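Side-chain contacts in core protein VP4 (Bluetongue virus, PDB 2JHP), which caps the viral messenger RNA as a multifunctional RNA-capping enzyme and forms part of the inner capsid of the virus: residues P212-F215 with R216-L219; G344-H347 with V348-M352; E371-G375 with R376-R380; R385-E388 with H389-V393. All coordinates share one frame; numbering follows the deposited sequence.

Contact 1. Residues P212-F215 with R216-L219; sequences PGRF and RRVL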
loop_
_atom_site.group_PDB
_atom_site.type_symbol
_atom_site.label_atom_id
_atom_site.label_comp_id
_atom_site.label_asym_id
_atom_site.label_seq_id
_atom_site.Cartn_x
_atom_site.Cartn_y
_atom_site.Cartn_z
ATOM N N PRO A 212 -5.065 0.513 20.585
ATOM C CA PRO A 212 -6.381 0.114 21.115
ATOM C C PRO A 212 -6.954 -1.125 20.424
ATOM O O PRO A 212 -7.393 -2.056 21.100
ATOM C CB PRO A 212 -7.276 1.335 20.833
ATOM C CG PRO A 212 -6.337 2.493 20.683
ATOM C CD PRO A 212 -4.998 1.950 20.254
ATOM N N GLY A 213 -6.918 -1.127 19.091
ATOM C CA GLY A 213 -7.536 -2.166 18.265
ATOM C C GLY A 213 -7.097 -3.581 18.596
ATOM O O GLY A 213 -7.888 -4.385 19.115
ATOM N N ARG A 214 -5.831 -3.889 18.314
ATOM C CA ARG A 214 -5.326 -5.232 18.552
ATOM C C ARG A 214 -5.254 -5.610 20.019
ATOM O O ARG A 214 -5.268 -6.802 20.347
ATOM C CB ARG A 214 -3.999 -5.507 17.844
ATOM C CG ARG A 214 -3.025 -4.385 17.810
ATOM C CD ARG A 214 -1.863 -4.767 16.903
ATOM N NE ARG A 214 -2.249 -4.929 15.501
ATOM C CZ ARG A 214 -1.509 -4.528 14.465
ATOM N NH1 ARG A 214 -0.336 -3.930 14.667
ATOM N NH2 ARG A 214 -1.943 -4.711 13.219
ATOM N N PHE A 215 -5.201 -4.611 20.899
ATOM C CA PHE A 215 -5.383 -4.885 22.321
ATOM C C PHE A 215 -6.780 -5.456 22.589
ATOM O O PHE A 215 -6.908 -6.565 23.116
ATOM C CB PHE A 215 -5.125 -3.659 23.193
ATOM C CG PHE A 215 -5.351 -3.920 24.654
ATOM C CD1 PHE A 215 -4.388 -4.592 25.410
ATOM C CD2 PHE A 215 -6.543 -3.526 25.274
ATOM C CE1 PHE A 215 -4.593 -4.854 26.768
ATOM C CE2 PHE A 215 -6.765 -3.774 26.636
ATOM C CZ PHE A 215 -5.785 -4.438 27.387
ATOM N N ARG A 216 -7.812 -4.706 22.199
ATOM C CA ARG A 216 -9.204 -5.117 22.415
ATOM C C ARG A 216 -9.572 -6.481 21.819
ATOM O O ARG A 216 -10.339 -7.226 22.428
ATOM C CB ARG A 216 -10.187 -4.045 21.941
ATOM C CG ARG A 216 -10.674 -3.146 23.067
ATOM C CD ARG A 216 -11.990 -2.434 22.726
ATOM N NE ARG A 216 -11.857 -1.158 22.005
ATOM C CZ ARG A 216 -10.784 -0.359 21.994
ATOM N NH1 ARG A 216 -9.679 -0.666 22.680
ATOM N NH2 ARG A 216 -10.820 0.770 21.291
ATOM N N ARG A 217 -9.015 -6.808 20.651
ATOM C CA ARG A 217 -9.317 -8.077 19.980
ATOM C C ARG A 217 -8.620 -9.300 20.621
ATOM O O ARG A 217 -8.791 -10.441 20.162
ATOM C CB ARG A 217 -8.974 -7.998 18.491
ATOM C CG ARG A 217 -9.691 -6.913 17.692
ATOM C CD ARG A 217 -9.485 -7.100 16.180
ATOM N NE ARG A 217 -8.116 -7.517 15.836
ATOM C CZ ARG A 217 -7.089 -6.692 15.608
ATOM N NH1 ARG A 217 -7.246 -5.370 15.673
ATOM N NH2 ARG A 217 -5.893 -7.197 15.306
ATOM N N VAL A 218 -7.847 -9.073 21.680
ATOM C CA VAL A 218 -7.083 -10.153 22.286
ATOM C C VAL A 218 -7.551 -10.447 23.705
ATOM O O VAL A 218 -7.860 -9.528 24.463
ATOM C CB VAL A 218 -5.572 -9.840 22.234
ATOM C CG1 VAL A 218 -4.783 -10.665 23.257
ATOM C CG2 VAL A 218 -5.049 -10.060 20.822
ATOM N N LEU A 219 -7.632 -11.728 24.049
ATOM C CA LEU A 219 -7.864 -12.117 25.433
ATOM C C LEU A 219 -6.528 -12.362 26.150
ATOM O O LEU A 219 -5.750 -13.239 25.772
ATOM C CB LEU A 219 -8.799 -13.328 25.536
ATOM C CG LEU A 219 -9.114 -13.793 26.964
ATOM C CD1 LEU A 219 -9.719 -12.660 27.797
ATOM C CD2 LEU A 219 -10.019 -15.035 26.979
#
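Pro212 and Gly213 are met from one turn later by Arg216 and Arg217, in the short helix of a beta-alpha-beta crossover joining parallel strands 192-196 and 219-223 of a Rossmann-like, methyltransferase-type sheet. Arg216 N bonds almost straight to Pro212 O at 2.9 Å (172°), and Arg217 N reaches Gly213 O at 3.1 Å. The helix then closes with a shorter turn, in which Val218 N meets Phe215 O at 3.0 Å. The tight part lies here: Val218 CG2 rests 3.3 Å from Arg214 O, and the buried Phe215 ring turns inward, CG anti to its backbone N (chi1 178°), to stack with Trp220 and pack on Leu204 and Phe207 of helix 202-210.

The opposite character belongs to the solvent side, where Arg216 and Arg217 curl back along the helix. The Arg216 guanidinium stays beside Pro212, NH2 lying 3.6 Å from Pro212 CB. Arg217 bends at chi3 (-40°) so that one face of its guanidinium covers Arg214 CA. Its NH2 comes to the edge of the Arg214 guanidinium, whose own NH1 bonds to O6 of bound guanine; Arg217 NH2 sits 3.6 Å from Arg214 CB.

Contact 2. Residues G344-H347 with V348-M352; sequences GYSH and VDRHM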
loop_
_atom_site.group_PDB
_atom_site.type_symbol
_atom_site.label_atom_id
_atom_site.label_comp_id
_atom_site.label_asym_id
_atom_site.label_seq_id
_atom_site.Cartn_x
_atom_site.Cartn_y
_atom_site.Cartn_z
ATOM N N GLY A 344 -0.396 -25.826 16.399
ATOM C CA GLY A 344 -1.436 -25.162 17.173
ATOM C C GLY A 344 -2.184 -24.299 16.181
ATOM O O GLY A 344 -1.574 -23.754 15.255
ATOM N N TYR A 345 -3.502 -24.191 16.339
ATOM C CA TYR A 345 -4.305 -23.433 15.382
ATOM C C TYR A 345 -3.740 -22.024 15.187
ATOM O O TYR A 345 -3.297 -21.378 16.145
ATOM C CB TYR A 345 -5.778 -23.403 15.794
ATOM C CG TYR A 345 -6.658 -22.723 14.784
ATOM C CD1 TYR A 345 -6.989 -21.381 14.923
ATOM C CD2 TYR A 345 -7.141 -23.411 13.672
ATOM C CE1 TYR A 345 -7.799 -20.736 13.986
ATOM C CE2 TYR A 345 -7.950 -22.775 12.725
ATOM C CZ TYR A 345 -8.276 -21.438 12.894
ATOM O OH TYR A 345 -9.079 -20.796 11.979
ATOM N N SER A 346 -3.738 -21.575 13.930
ATOM C CA SER A 346 -3.182 -20.278 13.547
ATOM C C SER A 346 -3.884 -19.730 12.314
ATOM O O SER A 346 -4.112 -20.454 11.351
ATOM C CB SER A 346 -1.680 -20.393 13.283
ATOM O OG SER A 346 -1.180 -19.218 12.670
ATOM N N HIS A 347 -4.216 -18.443 12.347
ATOM C CA HIS A 347 -4.826 -17.778 11.198
ATOM C C HIS A 347 -3.792 -17.447 10.112
ATOM O O HIS A 347 -4.153 -17.079 8.998
ATOM C CB HIS A 347 -5.567 -16.514 11.634
ATOM C CG HIS A 347 -6.575 -16.745 12.715
ATOM N ND1 HIS A 347 -7.787 -17.377 12.491
ATOM C CD2 HIS A 347 -6.563 -16.409 14.027
ATOM C CE1 HIS A 347 -8.469 -17.421 13.622
ATOM N NE2 HIS A 347 -7.748 -16.843 14.569
ATOM N N VAL A 348 -2.512 -17.583 10.442
ATOM C CA VAL A 348 -1.440 -17.372 9.481
ATOM C C VAL A 348 -0.656 -18.665 9.321
ATOM O O VAL A 348 -0.191 -19.249 10.312
ATOM C CB VAL A 348 -0.470 -16.239 9.923
ATOM C CG1 VAL A 348 0.755 -16.176 9.014
ATOM C CG2 VAL A 348 -1.182 -14.891 9.928
ATOM N N ASP A 349 -0.502 -19.093 8.069
ATOM C CA ASP A 349 0.339 -20.241 7.763
ATOM C C ASP A 349 1.839 -19.916 7.943
ATOM O O ASP A 349 2.487 -19.355 7.045
ATOM C CB ASP A 349 0.048 -20.771 6.357
ATOM C CG ASP A 349 0.810 -22.030 6.043
ATOM O OD1 ASP A 349 1.552 -22.514 6.931
ATOM O OD2 ASP A 349 0.668 -22.529 4.907
ATOM N N ARG A 350 2.371 -20.283 9.105
ATOM C CA ARG A 350 3.776 -20.074 9.401
ATOM C C ARG A 350 4.612 -21.329 9.195
ATOM O O ARG A 350 5.707 -21.419 9.726
ATOM C CB ARG A 350 3.949 -19.550 10.831
ATOM C CG ARG A 350 3.408 -18.144 11.047
ATOM C CD ARG A 350 3.586 -17.678 12.464
ATOM N NE ARG A 350 2.930 -16.390 12.636
ATOM C CZ ARG A 350 1.691 -16.229 13.104
ATOM N NH1 ARG A 350 0.955 -17.282 13.474
ATOM N NH2 ARG A 350 1.189 -15.006 13.198
ATOM N N HIS A 351 4.131 -22.282 8.400
ATOM C CA HIS A 351 4.890 -23.520 8.196
ATOM C C HIS A 351 6.287 -23.288 7.614
ATOM O O HIS A 351 7.209 -24.020 7.944
ATOM C CB HIS A 351 4.082 -24.612 7.459
ATOM C CG HIS A 351 4.171 -24.567 5.961
ATOM N ND1 HIS A 351 4.855 -25.518 5.230
ATOM C CD2 HIS A 351 3.625 -23.722 5.053
ATOM C CE1 HIS A 351 4.745 -25.249 3.940
ATOM N NE2 HIS A 351 4.001 -24.165 3.805
ATOM N N MET A 352 6.451 -22.236 6.810
ATOM C CA MET A 352 7.760 -21.877 6.243
ATOM C C MET A 352 8.826 -21.601 7.297
ATOM O O MET A 352 10.010 -21.823 7.052
ATOM C CB MET A 352 7.655 -20.696 5.269
ATOM C CG MET A 352 7.090 -21.052 3.879
ATOM S SD MET A 352 7.739 -22.594 3.188
ATOM C CE MET A 352 6.950 -22.596 1.574
#
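An irregular loop that follows strand 335-341 of a mixed, methyltransferase-type sheet and leads to strand 357-362 is pinned where Ser346 meets Val348. Ser346 OG donates to Val348 O at 2.6 Å, a side-chain-to-backbone bond bridging two residues. The hydroxyl comes in tilted 24° from the carbonyl plane. With chi1 at 169° the hydroxyl lies anti to the Ser346 backbone N, which sends it forward along the chain to that carbonyl. On the same hydroxyl converges Arg350: its NH1 stands 3.0 Å from Ser346 OG, but the angle is too poor for a hydrogen bond.

The Arg350 side chain runs extended from CG to NE and returns over the loop, one guanidinium face covering Val348 CB, which lies 3.7 Å above that plane and toward its rim. This flat group is held from beyond the loop: NH1 forms a salt bridge with Glu259, while Leu390, His391 and Ser189 hold the NE and NH2 ends. Glu259 also accepts from His347 N, so one carboxylate ties both halves of the loop, while His347 NE2 bonds to Glu191. Within the first half, His347 CE1 approaches the Tyr345 ring at its edge and in its plane, 3.4 Å from Tyr345 CE1.

Further on, Asp349 OD1 accepts from His351 N at 3.0 Å (162°), on the anti side of the carboxylate and tilted out of its plane. An Asp side-chain oxygen taking the backbone N-H two residues on defines an Asx turn.

Contact 3. Residues E371-G375 with R376-R380; sequences ELYHG and RDRGR
Arg378 reaches back to the carbonyls of Leu372 and Tyr373. Its NE donates to Tyr373 O at 3.0 Å, with the oxygen lying almost exactly in the guanidinium plane although NE itself stands 48° above the carbonyl plane. Leu372 O sits over one guanidinium face, 3.6 Å above it and toward the rim. Arg378 NH2 also comes, in the ring plane, to the edge of Tyr373, 3.9 Å from CD1, the two planes being 46° apart. A bend at chi3 (53°) folds the guanidinium back toward these carbonyls, and the aliphatic part follows, CD lying 3.5 Å from His374 O.

Both carbonyls lie at the C-terminal end of helix 363-373, where the helix dipole would probably suit a positive charge. What returns Arg378 to that end is a type I beta turn from Gly375 to Arg378, closed by Arg378 N bonding to Gly375 O at 2.8 Å. Gly375 enters it with positive phi. Gly379 follows as the N-cap residue of helix 380-391, so the turn links helix 363-373 to helix 380-391.

In the next shell, Leu372 CB covers the centre of one Tyr373 ring face, and Tyr373 OH bonds to Thr168 O. The guanidinium has a further partner in Phe170, whose carbonyl accepts from Arg378 NH2 and whose ring makes a cation-pi contact; Asp172 packs on Arg378 and bonds weakly to Gly379 N.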
loop_
_atom_site.group_PDB
_atom_site.type_symbol
_atom_site.label_atom_id
_atom_site.label_comp_id
_atom_site.label_asym_id
_atom_site.label_seq_id
_atom_site.Cartn_x
_atom_site.Cartn_y
_atom_site.Cartn_z
ATOM N N GLU A 371 25.557 -5.895 19.643
ATOM C CA GLU A 371 26.460 -4.788 19.297
ATOM C C GLU A 371 26.136 -4.131 17.960
ATOM O O GLU A 371 26.414 -2.948 17.768
ATOM C CB GLU A 371 27.902 -5.276 19.280
ATOM C CG GLU A 371 28.329 -5.882 20.596
ATOM C CD GLU A 371 29.480 -6.857 20.452
ATOM O OE1 GLU A 371 30.182 -6.830 19.407
ATOM O OE2 GLU A 371 29.680 -7.651 21.396
ATOM N N LEU A 372 25.559 -4.902 17.042
ATOM C CA LEU A 372 25.221 -4.393 15.720
ATOM C C LEU A 372 23.854 -3.708 15.664
ATOM O O LEU A 372 23.696 -2.731 14.941
ATOM C CB LEU A 372 25.277 -5.507 14.662
ATOM C CG LEU A 372 26.626 -6.040 14.164
ATOM C CD1 LEU A 372 26.412 -7.220 13.219
ATOM C CD2 LEU A 372 27.423 -4.954 13.472
ATOM N N TYR A 373 22.876 -4.206 16.422
ATOM C CA TYR A 373 21.492 -3.753 16.245
ATOM C C TYR A 373 20.835 -3.028 17.427
ATOM O O TYR A 373 19.928 -2.225 17.224
ATOM C CB TYR A 373 20.611 -4.909 15.732
ATOM C CG TYR A 373 21.181 -5.598 14.509
ATOM C CD1 TYR A 373 21.333 -4.914 13.298
ATOM C CD2 TYR A 373 21.585 -6.924 14.567
ATOM C CE1 TYR A 373 21.874 -5.541 12.177
ATOM C CE2 TYR A 373 22.125 -7.561 13.451
ATOM C CZ TYR A 373 22.268 -6.868 12.261
ATOM O OH TYR A 373 22.809 -7.522 11.171
ATOM N N HIS A 374 21.283 -3.301 18.647
ATOM C CA HIS A 374 20.733 -2.630 19.831
ATOM C C HIS A 374 21.155 -1.149 19.960
ATOM O O HIS A 374 22.088 -0.682 19.294
ATOM C CB HIS A 374 21.096 -3.399 21.106
ATOM C CG HIS A 374 20.315 -4.661 21.307
ATOM N ND1 HIS A 374 20.145 -5.233 22.550
ATOM C CD2 HIS A 374 19.653 -5.455 20.434
ATOM C CE1 HIS A 374 19.425 -6.334 22.430
ATOM N NE2 HIS A 374 19.115 -6.492 21.156
ATOM N N GLY A 375 20.458 -0.421 20.829
ATOM C CA GLY A 375 20.723 0.994 21.053
ATOM C C GLY A 375 19.429 1.763 21.210
ATOM O O GLY A 375 18.472 1.537 20.466
ATOM N N ARG A 376 19.398 2.678 22.175
ATOM C CA ARG A 376 18.197 3.467 22.448
ATOM C C ARG A 376 17.831 4.382 21.273
ATOM O O ARG A 376 16.736 4.929 21.235
ATOM C CB ARG A 376 18.338 4.260 23.757
ATOM C CG ARG A 376 17.071 4.301 24.621
ATOM C CD ARG A 376 16.059 5.341 24.141
ATOM N NE ARG A 376 14.675 4.904 24.336
ATOM C CZ ARG A 376 13.991 4.132 23.486
ATOM N NH1 ARG A 376 14.551 3.687 22.367
ATOM N NH2 ARG A 376 12.735 3.796 23.760
ATOM N N ASP A 377 18.743 4.537 20.316
ATOM C CA ASP A 377 18.436 5.252 19.076
ATOM C C ASP A 377 18.198 4.329 17.875
ATOM O O ASP A 377 18.154 4.791 16.743
ATOM C CB ASP A 377 19.510 6.295 18.752
ATOM C CG ASP A 377 20.933 5.791 19.010
ATOM O OD1 ASP A 377 21.812 6.642 19.289
ATOM O OD2 ASP A 377 21.178 4.566 18.940
ATOM N N ARG A 378 18.047 3.030 18.126
ATOM C CA ARG A 378 17.765 2.067 17.052
ATOM C C ARG A 378 16.466 1.322 17.295
ATOM O O ARG A 378 15.929 1.336 18.400
ATOM C CB ARG A 378 18.922 1.069 16.870
ATOM C CG ARG A 378 20.262 1.717 16.461
ATOM C CD ARG A 378 21.355 0.686 16.133
ATOM N NE ARG A 378 20.919 -0.303 15.130
ATOM C CZ ARG A 378 21.060 -0.177 13.809
ATOM N NH1 ARG A 378 21.638 0.891 13.281
ATOM N NH2 ARG A 378 20.620 -1.132 13.007
ATOM N N GLY A 379 15.947 0.694 16.253
ATOM C CA GLY A 379 14.844 -0.236 16.435
ATOM C C GLY A 379 13.640 -0.105 15.529
ATOM O O GLY A 379 12.930 -1.085 15.331
ATOM N N ARG A 380 13.397 1.088 14.987
ATOM C CA ARG A 380 12.164 1.349 14.234
ATOM C C ARG A 380 11.997 0.394 13.063
ATOM O O ARG A 380 10.973 -0.279 12.937
ATOM C CB ARG A 380 12.097 2.812 13.768
ATOM C CG ARG A 380 10.865 3.160 12.941
ATOM C CD ARG A 380 10.683 4.661 12.836
ATOM N NE ARG A 380 9.623 5.004 11.892
ATOM C CZ ARG A 380 9.819 5.565 10.701
ATOM N NH1 ARG A 380 11.043 5.873 10.292
ATOM N NH2 ARG A 380 8.782 5.822 9.919
#

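Contact 4. Residues R385-E388 with H389-V393; sequences RLFE and HLHIV. With GUN (guanine), chain D.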
loop_
_atom_site.group_PDB
_atom_site.type_symbol
_atom_site.label_atom_id
_atom_site.label_comp_id
_atom_site.label_asym_id
_atom_site.label_seq_id
_atom_site.Cartn_x
_atom_site.Cartn_y
_atom_site.Cartn_z
ATOM N N ARG A 385 10.493 -4.941 10.289
ATOM C CA ARG A 385 10.969 -6.167 9.658
ATOM C C ARG A 385 10.659 -7.454 10.427
ATOM O O ARG A 385 10.459 -8.507 9.818
ATOM C CB ARG A 385 12.473 -6.089 9.445
ATOM C CG ARG A 385 12.905 -5.245 8.279
ATOM C CD ARG A 385 14.292 -5.684 7.877
ATOM N NE ARG A 385 15.118 -4.597 7.360
ATOM C CZ ARG A 385 16.436 -4.680 7.215
ATOM N NH1 ARG A 385 17.068 -5.803 7.553
ATOM N NH2 ARG A 385 17.119 -3.649 6.736
ATOM N N LEU A 386 10.659 -7.380 11.755
ATOM C CA LEU A 386 10.283 -8.520 12.574
ATOM C C LEU A 386 8.788 -8.794 12.352
ATOM O O LEU A 386 8.385 -9.901 12.020
ATOM C CB LEU A 386 10.591 -8.252 14.060
ATOM C CG LEU A 386 12.038 -8.225 14.575
ATOM C CD1 LEU A 386 12.104 -7.711 16.011
ATOM C CD2 LEU A 386 12.689 -9.597 14.507
ATOM N N PHE A 387 7.986 -7.758 12.526
ATOM C CA PHE A 387 6.560 -7.811 12.299
ATOM C C PHE A 387 6.219 -8.494 10.977
ATOM O O PHE A 387 5.446 -9.452 10.957
ATOM C CB PHE A 387 5.995 -6.382 12.312
ATOM C CG PHE A 387 4.499 -6.317 12.362
ATOM C CD1 PHE A 387 3.799 -6.972 13.360
ATOM C CD2 PHE A 387 3.794 -5.566 11.427
ATOM C CE1 PHE A 387 2.427 -6.905 13.418
ATOM C CE2 PHE A 387 2.411 -5.474 11.485
ATOM C CZ PHE A 387 1.723 -6.145 12.486
ATOM N N GLU A 388 6.809 -7.997 9.886
ATOM C CA GLU A 388 6.542 -8.501 8.539
ATOM C C GLU A 388 7.021 -9.938 8.343
ATOM O O GLU A 388 6.414 -10.719 7.601
ATOM C CB GLU A 388 7.211 -7.611 7.500
ATOM C CG GLU A 388 6.625 -6.190 7.406
ATOM C CD GLU A 388 7.522 -5.206 6.649
ATOM O OE1 GLU A 388 8.712 -5.523 6.407
ATOM O OE2 GLU A 388 7.027 -4.108 6.292
ATOM N N HIS A 389 8.112 -10.291 9.010
ATOM C CA HIS A 389 8.678 -11.598 8.822
ATOM C C HIS A 389 7.879 -12.661 9.556
ATOM O O HIS A 389 7.720 -13.785 9.069
ATOM C CB HIS A 389 10.147 -11.640 9.231
ATOM C CG HIS A 389 10.815 -12.925 8.865
ATOM N ND1 HIS A 389 11.341 -13.784 9.805
ATOM C CD2 HIS A 389 10.978 -13.533 7.664
ATOM C CE1 HIS A 389 11.834 -14.849 9.197
ATOM N NE2 HIS A 389 11.619 -14.725 7.898
ATOM N N LEU A 390 7.378 -12.303 10.727
ATOM C CA LEU A 390 6.630 -13.242 11.537
ATOM C C LEU A 390 5.230 -13.507 10.971
ATOM O O LEU A 390 4.736 -14.641 11.042
ATOM C CB LEU A 390 6.564 -12.773 12.995
ATOM C CG LEU A 390 7.901 -12.754 13.765
ATOM C CD1 LEU A 390 7.710 -12.258 15.178
ATOM C CD2 LEU A 390 8.613 -14.115 13.789
ATOM N N HIS A 391 4.627 -12.481 10.369
ATOM C CA HIS A 391 3.192 -12.468 10.129
ATOM C C HIS A 391 2.763 -12.449 8.662
ATOM O O HIS A 391 1.571 -12.354 8.382
ATOM C CB HIS A 391 2.545 -11.288 10.891
ATOM C CG HIS A 391 2.813 -11.306 12.363
ATOM N ND1 HIS A 391 2.431 -12.351 13.170
ATOM C CD2 HIS A 391 3.424 -10.409 13.171
ATOM C CE1 HIS A 391 2.801 -12.103 14.412
ATOM N NE2 HIS A 391 3.403 -10.927 14.440
ATOM N N ILE A 392 3.717 -12.521 7.737
ATOM C CA ILE A 392 3.409 -12.567 6.300
ATOM C C ILE A 392 3.904 -13.892 5.737
ATOM O O ILE A 392 5.035 -14.314 6.001
ATOM C CB ILE A 392 4.097 -11.413 5.520
ATOM C CG1 ILE A 392 3.427 -10.073 5.817
ATOM C CG2 ILE A 392 4.114 -11.680 4.014
ATOM C CD1 ILE A 392 4.277 -8.853 5.469
ATOM N N VAL A 393 3.057 -14.556 4.965
ATOM C CA VAL A 393 3.499 -15.748 4.263
ATOM C C VAL A 393 4.392 -15.338 3.100
ATOM O O VAL A 393 4.003 -14.559 2.233
ATOM C CB VAL A 393 2.324 -16.619 3.760
ATOM C CG1 VAL A 393 2.852 -17.966 3.265
ATOM C CG2 VAL A 393 1.307 -16.826 4.875
HETATM N N9 GUN D . 5.719 -0.864 11.702
HETATM C C8 GUN D . 4.668 -0.300 11.099
HETATM N N7 GUN D . 3.542 -0.731 11.670
HETATM C C5 GUN D . 3.873 -1.571 12.644
HETATM C C6 GUN D . 3.115 -2.303 13.553
HETATM O O6 GUN D . 1.885 -2.234 13.543
HETATM N N1 GUN D . 3.788 -3.115 14.482
HETATM C C2 GUN D . 5.203 -3.155 14.443
HETATM N N2 GUN D . 5.861 -3.915 15.299
HETATM N N3 GUN D . 5.906 -2.431 13.554
HETATM C C4 GUN D . 5.267 -1.651 12.666
#
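His389 N bonds to Arg385 O at 3.1 Å and Leu390 N to Leu386 O at 2.9 Å, alpha-helical spacing in helix 380-391 that continues more weakly in His391 N to Phe387 O and Ile392 N to Glu388 O. Phe387 turns one ring face to bound guanine, whose N1 lies 3.8 Å above the centre of the ring. With CG anti to the backbone N (chi1 -168°), the ring also meets His391 one turn on: Phe387 CD1 is 3.5 Å from His391 CD2, and the planes stand 67° apart. Leu390 CB covers one face of the His391 imidazole, whose NE2 bonds to Tyr185 O.

The Glu388 and Ile392 side chains run alongside each other in the same direction, with Glu388 CB 3.8 Å from Ile392 CD1. The buried carboxylate is satisfied at OE2 by a salt bridge to Lys384 and by the N-H of Ala137.

Around the helix, Phe387, His391 and Ile392 pack on Leu140 of helix 137-141, while Leu386, Phe387 and Leu390 pack on Tyr185 of helix 178-186. Beyond Ile392 the chain passes into strand 393-394, whose Val393 pairs with strand 149-152 at the outer edge of a seven-stranded mixed sheet.

Contacts 1 and 4 share one guanine pocket: Arg214 NH1 of contact 1 packs 3.7 Å from Phe387 CZ of contact 4, and Asn141 and Asp184 add hydrogen bonds to the base. Contact 2 meets contact 4 through Arg350, with Arg350 NH2 at 2.9 Å from His391 ND1 and Arg350 NE at 3.0 Å from Leu390 O, both probable hydrogen bonds; its Arg350 side chain is about 12 Å from a guanine. Contact 3 leads directly into helix 380-391, its nearest atoms about 5 Å from contact 4. Contacts 1 and 2 adjoin one seven-stranded sheet, whereas contact 4 enters the other.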